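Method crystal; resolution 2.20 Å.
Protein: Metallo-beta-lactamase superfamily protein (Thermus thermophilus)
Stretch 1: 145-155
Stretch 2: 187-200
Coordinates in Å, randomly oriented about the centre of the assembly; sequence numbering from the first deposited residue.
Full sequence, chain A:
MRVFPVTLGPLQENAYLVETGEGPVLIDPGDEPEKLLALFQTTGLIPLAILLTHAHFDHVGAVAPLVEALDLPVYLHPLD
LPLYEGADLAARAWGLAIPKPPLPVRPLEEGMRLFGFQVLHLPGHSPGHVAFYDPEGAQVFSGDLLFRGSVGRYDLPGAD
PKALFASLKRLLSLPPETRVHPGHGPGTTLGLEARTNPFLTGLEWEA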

ATOM      1  N   LEU A 145      -7.381   2.014  -3.355  1.00 12.67           N
ATOM      2  CA  LEU A 145      -8.784   2.408  -3.138  1.00 13.56           C
ATOM      3  C   LEU A 145      -9.168   3.570  -4.070  1.00 13.76           C
ATOM      4  O   LEU A 145     -10.093   3.467  -4.887  1.00 14.02           O
ATOM      5  CB  LEU A 145      -9.011   2.835  -1.683  1.00 13.75           C
ATOM      6  CG  LEU A 145      -9.495   1.779  -0.676  1.00 16.32           C
ATOM      7  N   LEU A 146      -8.424   4.662  -3.943  1.00 13.68           N
ATOM      8  CA  LEU A 146      -8.758   5.922  -4.577  1.00 13.90           C
ATOM      9  C   LEU A 146      -7.561   6.504  -5.329  1.00 14.09           C
ATOM     10  O   LEU A 146      -6.483   6.687  -4.749  1.00 14.26           O
ATOM     11  CB  LEU A 146      -9.237   6.907  -3.500  1.00 13.69           C
ATOM     12  CG  LEU A 146      -9.643   8.329  -3.889  1.00 13.49           C
ATOM     13  CD1 LEU A 146     -10.916   8.357  -4.754  1.00 13.83           C
ATOM     14  CD2 LEU A 146      -9.829   9.175  -2.629  1.00 12.54           C
ATOM     15  N   PHE A 147      -7.771   6.818  -6.606  1.00 14.40           N
ATOM     16  CA  PHE A 147      -6.750   7.456  -7.424  1.00 15.05           C
ATOM     17  C   PHE A 147      -7.127   8.895  -7.730  1.00 15.43           C
ATOM     18  O   PHE A 147      -8.234   9.338  -7.414  1.00 15.32           O
ATOM     19  CB  PHE A 147      -6.519   6.673  -8.729  1.00 14.87           C
ATOM     20  CG  PHE A 147      -6.139   5.229  -8.511  1.00 15.74           C
ATOM     21  CD1 PHE A 147      -5.178   4.880  -7.554  1.00 16.25           C
ATOM     22  CD2 PHE A 147      -6.742   4.221  -9.252  1.00 15.84           C
ATOM     23  CE1 PHE A 147      -4.826   3.539  -7.339  1.00 15.74           C
ATOM     24  CE2 PHE A 147      -6.395   2.885  -9.048  1.00 18.03           C
ATOM     25  CZ  PHE A 147      -5.425   2.545  -8.089  1.00 15.78           C
ATOM     26  N   ARG A 148      -6.183   9.619  -8.328  1.00 15.59           N
ATOM     27  CA  ARG A 148      -6.436  10.935  -8.886  1.00 16.23           C
ATOM     28  C   ARG A 148      -7.286  10.740 -10.151  1.00 16.08           C
ATOM     29  O   ARG A 148      -6.777  10.342 -11.200  1.00 15.68           O
ATOM     30  CB  ARG A 148      -5.098  11.653  -9.159  1.00 16.34           C
ATOM     31  CG  ARG A 148      -5.131  12.935 -10.009  1.00 18.64           C
ATOM     32  CD  ARG A 148      -5.727  14.137  -9.284  1.00 22.29           C
ATOM     33  NE  ARG A 148      -7.188  14.059  -9.228  1.00 24.30           N
ATOM     34  CZ  ARG A 148      -8.007  14.472 -10.193  1.00 24.81           C
ATOM     35  NH1 ARG A 148      -9.316  14.345 -10.030  1.00 24.42           N
ATOM     36  NH2 ARG A 148      -7.524  15.010 -11.315  1.00 24.98           N
ATOM     37  N   GLY A 149      -8.593  10.956 -10.009  1.00 16.00           N
ATOM     38  CA  GLY A 149      -9.538  10.831 -11.122  1.00 16.37           C
ATOM     39  C   GLY A 149     -10.101   9.443 -11.395  1.00 16.64           C
ATOM     40  O   GLY A 149     -10.767   9.237 -12.414  1.00 16.90           O
ATOM     41  N   SER A 150      -9.853   8.491 -10.497  1.00 16.74           N
ATOM     42  CA  SER A 150     -10.362   7.132 -10.665  1.00 17.40           C
ATOM     43  C   SER A 150     -10.371   6.374  -9.345  1.00 17.81           C
ATOM     44  O   SER A 150     -10.081   6.945  -8.287  1.00 17.96           O
ATOM     45  CB  SER A 150      -9.535   6.359 -11.706  1.00 17.73           C
ATOM     46  OG  SER A 150     -10.170   5.124 -12.030  1.00 18.74           O
ATOM     47  N   VAL A 151     -10.721   5.090  -9.411  1.00 18.20           N
ATOM     48  CA  VAL A 151     -10.709   4.216  -8.233  1.00 18.62           C
ATOM     49  C   VAL A 151     -10.083   2.871  -8.583  1.00 19.51           C
ATOM     50  O   VAL A 151      -9.841   2.574  -9.762  1.00 19.36           O
ATOM     51  CB  VAL A 151     -12.113   4.042  -7.591  1.00 18.41           C
ATOM     52  CG1 VAL A 151     -12.692   5.387  -7.201  1.00 17.95           C
ATOM     53  CG2 VAL A 151     -13.067   3.278  -8.515  1.00 18.51           C
ATOM     54  N   GLY A 152      -9.784   2.072  -7.563  1.00 20.47           N
ATOM     55  CA  GLY A 152      -9.175   0.763  -7.790  1.00 22.06           C
ATOM     56  C   GLY A 152     -10.019  -0.138  -8.670  1.00 22.84           C
ATOM     57  O   GLY A 152     -11.247  -0.110  -8.599  1.00 22.63           O
ATOM     58  N   ARG A 153      -9.354  -0.921  -9.517  1.00 24.20           N
ATOM     59  CA  ARG A 153     -10.017  -1.988 -10.276  1.00 25.51           C
ATOM     60  C   ARG A 153     -10.802  -2.893  -9.325  1.00 25.83           C
ATOM     61  O   ARG A 153     -10.353  -3.184  -8.206  1.00 25.65           O
ATOM     62  CB  ARG A 153      -8.992  -2.820 -11.051  1.00 25.39           C
ATOM     63  CG  ARG A 153      -8.307  -2.067 -12.193  1.00 26.74           C
ATOM     64  CD  ARG A 153      -7.266  -2.923 -12.903  1.00 26.63           C
ATOM     65  NE  ARG A 153      -7.887  -3.958 -13.730  1.00 29.69           N
ATOM     66  CZ  ARG A 153      -7.222  -4.825 -14.492  1.00 31.06           C
ATOM     67  NH1 ARG A 153      -5.898  -4.806 -14.539  1.00 31.64           N
ATOM     68  NH2 ARG A 153      -7.889  -5.723 -15.210  1.00 32.87           N
ATOM     69  N   TYR A 154     -11.984  -3.310  -9.756  1.00 26.72           N
ATOM     70  CA  TYR A 154     -12.764  -4.285  -8.996  1.00 28.18           C
ATOM     71  C   TYR A 154     -13.055  -5.513  -9.862  1.00 28.34           C
ATOM     72  O   TYR A 154     -14.115  -6.131  -9.766  1.00 28.57           O
ATOM     73  CB  TYR A 154     -14.032  -3.653  -8.388  1.00 29.09           C
ATOM     74  CG  TYR A 154     -14.814  -2.750  -9.325  1.00 30.82           C
ATOM     75  CD1 TYR A 154     -14.402  -1.436  -9.568  1.00 32.88           C
ATOM     76  CD2 TYR A 154     -15.966  -3.208  -9.968  1.00 32.57           C
ATOM     77  CE1 TYR A 154     -15.116  -0.599 -10.429  1.00 33.44           C
ATOM     78  CE2 TYR A 154     -16.691  -2.379 -10.832  1.00 33.11           C
ATOM     79  CZ  TYR A 154     -16.260  -1.076 -11.055  1.00 32.97           C
ATOM     80  OH  TYR A 154     -16.969  -0.243 -11.902  1.00 33.39           O
ATOM     81  N   ASP A 155     -12.078  -5.855 -10.701  1.00 28.74           N
ATOM     82  CA  ASP A 155     -12.127  -7.044 -11.551  1.00 29.34           C
ATOM     83  C   ASP A 155     -10.912  -7.955 -11.330  1.00 29.09           C
ATOM     84  O   ASP A 155     -10.707  -8.917 -12.071  1.00 29.33           O
ATOM     85  CB  ASP A 155     -12.229  -6.639 -13.036  1.00 29.63           C
ATOM     86  CG  ASP A 155     -10.995  -5.884 -13.543  1.00 31.04           C
ATOM     87  OD1 ASP A 155     -10.202  -5.367 -12.726  1.00 32.41           O
ATOM     88  OD2 ASP A 155     -10.822  -5.800 -14.782  1.00 32.42           O
ATOM     89  N   GLY A 187      -0.412  11.946  -6.482  1.00 14.32           N
ATOM     90  CA  GLY A 187      -1.080  12.202  -5.219  1.00 14.68           C
ATOM     91  C   GLY A 187      -2.290  13.080  -5.454  1.00 14.20           C
ATOM     92  O   GLY A 187      -2.421  13.700  -6.508  1.00 14.39           O
ATOM     93  N   THR A 188      -3.165  13.134  -4.459  1.00 13.89           N
ATOM     94  CA  THR A 188      -4.390  13.925  -4.532  1.00 13.31           C
ATOM     95  C   THR A 188      -4.815  14.266  -3.093  1.00 13.14           C
ATOM     96  O   THR A 188      -4.030  14.064  -2.147  1.00 13.50           O
ATOM     97  CB  THR A 188      -5.504  13.172  -5.349  1.00 13.37           C
ATOM     98  OG1 THR A 188      -6.639  14.022  -5.543  1.00 14.07           O
ATOM     99  CG2 THR A 188      -5.936  11.888  -4.687  1.00 11.62           C
ATOM    100  N   THR A 189      -6.018  14.809  -2.929  1.00 12.26           N
ATOM    101  CA  THR A 189      -6.596  15.019  -1.602  1.00 11.71           C
ATOM    102  C   THR A 189      -7.999  14.449  -1.620  1.00 11.45           C
ATOM    103  O   THR A 189      -8.570  14.224  -2.688  1.00 11.34           O
ATOM    104  CB  THR A 189      -6.663  16.520  -1.193  1.00 11.64           C
ATOM    105  OG1 THR A 189      -7.600  17.206  -2.035  1.00  9.98           O
ATOM    106  CG2 THR A 189      -5.284  17.198  -1.258  1.00 10.70           C
ATOM    107  N   LEU A 190      -8.567  14.211  -0.446  1.00 11.66           N
ATOM    108  CA  LEU A 190      -9.933  13.723  -0.396  1.00 12.37           C
ATOM    109  C   LEU A 190     -10.910  14.773  -0.933  1.00 12.66           C
ATOM    110  O   LEU A 190     -11.878  14.430  -1.601  1.00 12.85           O
ATOM    111  CB  LEU A 190     -10.311  13.264   1.010  1.00 12.14           C
ATOM    112  CG  LEU A 190      -9.667  11.964   1.506  1.00 12.28           C
ATOM    113  CD1 LEU A 190     -10.162  11.646   2.915  1.00 13.27           C
ATOM    114  CD2 LEU A 190      -9.952  10.781   0.571  1.00 11.01           C
ATOM    115  N   GLY A 191     -10.626  16.048  -0.665  1.00 13.07           N
ATOM    116  CA  GLY A 191     -11.462  17.160  -1.137  1.00 13.31           C
ATOM    117  C   GLY A 191     -11.455  17.326  -2.657  1.00 13.30           C
ATOM    118  O   GLY A 191     -12.493  17.557  -3.261  1.00 12.81           O
ATOM    119  N   LEU A 192     -10.285  17.206  -3.275  1.00 13.59           N
ATOM    120  CA  LEU A 192     -10.195  17.268  -4.730  1.00 14.14           C
ATOM    121  C   LEU A 192     -11.009  16.149  -5.389  1.00 14.60           C
ATOM    122  O   LEU A 192     -11.746  16.392  -6.343  1.00 15.10           O
ATOM    123  CB  LEU A 192      -8.737  17.231  -5.211  1.00 13.89           C
ATOM    124  CG  LEU A 192      -8.482  17.053  -6.729  1.00 13.99           C
ATOM    125  CD1 LEU A 192      -9.126  18.166  -7.586  1.00 12.71           C
ATOM    126  CD2 LEU A 192      -6.989  16.970  -7.026  1.00 13.66           C
ATOM    127  N   GLU A 193     -10.873  14.930  -4.887  1.00 15.11           N
ATOM    128  CA  GLU A 193     -11.631  13.806  -5.439  1.00 15.81           C
ATOM    129  C   GLU A 193     -13.135  13.947  -5.192  1.00 16.49           C
ATOM    130  O   GLU A 193     -13.941  13.577  -6.050  1.00 16.55           O
ATOM    131  CB  GLU A 193     -11.096  12.455  -4.931  1.00 15.52           C
ATOM    132  CG  GLU A 193      -9.653  12.153  -5.357  1.00 14.79           C
ATOM    133  CD  GLU A 193      -9.411  12.359  -6.850  1.00 14.96           C
ATOM    134  OE1 GLU A 193      -8.491  13.130  -7.202  1.00 14.20           O
ATOM    135  OE2 GLU A 193     -10.153  11.767  -7.678  1.00 16.06           O
ATOM    136  N   ALA A 194     -13.516  14.495  -4.042  1.00 17.25           N
ATOM    137  CA  ALA A 194     -14.931  14.808  -3.785  1.00 18.61           C
ATOM    138  C   ALA A 194     -15.525  15.711  -4.878  1.00 19.35           C
ATOM    139  O   ALA A 194     -16.697  15.589  -5.222  1.00 19.82           O
ATOM    140  CB  ALA A 194     -15.113  15.445  -2.397  1.00 18.32           C
ATOM    141  N   ARG A 195     -14.695  16.596  -5.431  1.00 20.28           N
ATOM    142  CA  ARG A 195     -15.119  17.534  -6.463  1.00 20.99           C
ATOM    143  C   ARG A 195     -15.012  17.012  -7.900  1.00 21.09           C
ATOM    144  O   ARG A 195     -15.758  17.461  -8.769  1.00 21.65           O
ATOM    145  CB  ARG A 195     -14.346  18.857  -6.332  1.00 21.15           C
ATOM    146  CG  ARG A 195     -14.816  19.780  -5.178  1.00 23.43           C
ATOM    147  CD  ARG A 195     -16.204  20.409  -5.423  1.00 26.10           C
ATOM    148  NE  ARG A 195     -16.416  21.627  -4.630  1.00 28.95           N
ATOM    149  CZ  ARG A 195     -17.335  21.787  -3.676  1.00 29.12           C
ATOM    150  NH1 ARG A 195     -18.165  20.803  -3.364  1.00 29.55           N
ATOM    151  NH2 ARG A 195     -17.425  22.948  -3.032  1.00 29.23           N
ATOM    152  N   THR A 196     -14.098  16.076  -8.159  1.00 21.17           N
ATOM    153  CA  THR A 196     -13.745  15.720  -9.538  1.00 21.00           C
ATOM    154  C   THR A 196     -13.854  14.249  -9.934  1.00 21.21           C
ATOM    155  O   THR A 196     -13.919  13.944 -11.130  1.00 21.50           O
ATOM    156  CB  THR A 196     -12.302  16.112  -9.865  1.00 21.12           C
ATOM    157  OG1 THR A 196     -11.422  15.458  -8.940  1.00 21.06           O
ATOM    158  CG2 THR A 196     -12.113  17.617  -9.805  1.00 21.30           C
ATOM    159  N   ASN A 197     -13.819  13.340  -8.966  1.00 20.84           N
ATOM    160  CA  ASN A 197     -13.805  11.910  -9.286  1.00 20.35           C
ATOM    161  C   ASN A 197     -15.138  11.407  -9.866  1.00 20.68           C
ATOM    162  O   ASN A 197     -16.179  11.485  -9.196  1.00 20.19           O
ATOM    163  CB  ASN A 197     -13.404  11.086  -8.062  1.00 20.12           C
ATOM    164  CG  ASN A 197     -12.875   9.704  -8.428  1.00 19.04           C
ATOM    165  OD1 ASN A 197     -13.558   8.907  -9.065  1.00 17.78           O
ATOM    166  ND2 ASN A 197     -11.656   9.415  -8.007  1.00 18.35           N
ATOM    167  N   PRO A 198     -15.103  10.860 -11.101  1.00 20.92           N
ATOM    168  CA  PRO A 198     -16.312  10.368 -11.763  1.00 21.80           C
ATOM    169  C   PRO A 198     -16.979   9.171 -11.069  1.00 22.89           C
ATOM    170  O   PRO A 198     -18.153   8.891 -11.334  1.00 22.98           O
ATOM    171  CB  PRO A 198     -15.812   9.973 -13.154  1.00 21.70           C
ATOM    172  CG  PRO A 198     -14.369   9.702 -12.975  1.00 21.36           C
ATOM    173  CD  PRO A 198     -13.908  10.668 -11.942  1.00 20.98           C
ATOM    174  N   PHE A 199     -16.241   8.481 -10.192  1.00 23.81           N
ATOM    175  CA  PHE A 199     -16.781   7.341  -9.437  1.00 24.66           C
ATOM    176  C   PHE A 199     -17.378   7.780  -8.091  1.00 25.57           C
ATOM    177  O   PHE A 199     -17.895   6.955  -7.331  1.00 25.89           O
ATOM    178  CB  PHE A 199     -15.697   6.285  -9.181  1.00 24.38           C
ATOM    179  CG  PHE A 199     -15.174   5.607 -10.421  1.00 24.14           C
ATOM    180  CD1 PHE A 199     -15.713   4.389 -10.845  1.00 24.16           C
ATOM    181  CD2 PHE A 199     -14.120   6.161 -11.143  1.00 22.32           C
ATOM    182  CE1 PHE A 199     -15.215   3.741 -11.981  1.00 24.21           C
ATOM    183  CE2 PHE A 199     -13.619   5.531 -12.280  1.00 23.20           C
ATOM    184  CZ  PHE A 199     -14.162   4.314 -12.699  1.00 23.91           C
ATOM    185  N   LEU A 200     -17.288   9.072  -7.791  1.00 26.35           N
ATOM    186  CA  LEU A 200     -17.767   9.606  -6.520  1.00 27.29           C
ATOM    187  C   LEU A 200     -18.935  10.582  -6.709  1.00 27.91           C
ATOM    188  O   LEU A 200     -19.174  11.083  -7.817  1.00 28.69           O
ATOM    189  CB  LEU A 200     -16.618  10.291  -5.778  1.00 27.06           C
ATOM    190  CG  LEU A 200     -15.755   9.545  -4.753  1.00 27.26           C
ATOM    191  CD1 LEU A 200     -15.443   8.084  -5.110  1.00 26.36           C
ATOM    192  CD2 LEU A 200     -14.460  10.329  -4.529  1.00 26.36           C
TER

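The apolar part of the contact is built around L146 and V151. L146 points toward the second stretch, and its two methyls meet different neighbours: CD2 lies 3.6 Å from L190 CD2, whereas CD1 lies 4.1 Å from L200 CD2. V151 extends this surface. Its CG2 sits over one face of the F199 ring, 3.8 Å from the ring centroid and 19° off the normal, a CH-pi contact in which the methyl packs, largely through dispersion, against the pi cloud. The edge of the same ring faces Y154, with OH 4.4 Å from F199 CE1.

Beyond this layer, the first stretch folds back on itself through F147 N to S150 O (2.9 Å) and G152 N to L145 O (3.0 Å). The intervening bend runs against the C-terminal end of helix 190-196, bringing the CA atoms of G149 and N197 within 4.8 Å. G149 adopts phi/psi of 86/10, where a CB would jam against the preceding carbonyl oxygen. N197, the first residue to leave helical geometry, donates from ND2 to S150 O (2.9 Å) and also to E193 OE2 (2.8 Å), while its OD1 accepts from F199 N (2.9 Å) within the type I turn N197-L200.

E193 organises the polar side. Its OE2 accepts from G149 N (2.9 Å), so the carboxylate fixes the bend through the backbone as well as through a side chain. Its OE1 forms a salt bridge with R148 NE (2.6 Å), nearly linear at 170°, supplemented by a weak bond from R148 NH1 (3.2 Å). T188 OG1 donates to the same OE1 (2.6 Å), further satisfying the buried charge. L192 CD2 covers one face of the R148 guanidinium, 3.7 Å from NE, leaving the edge free to meet E193.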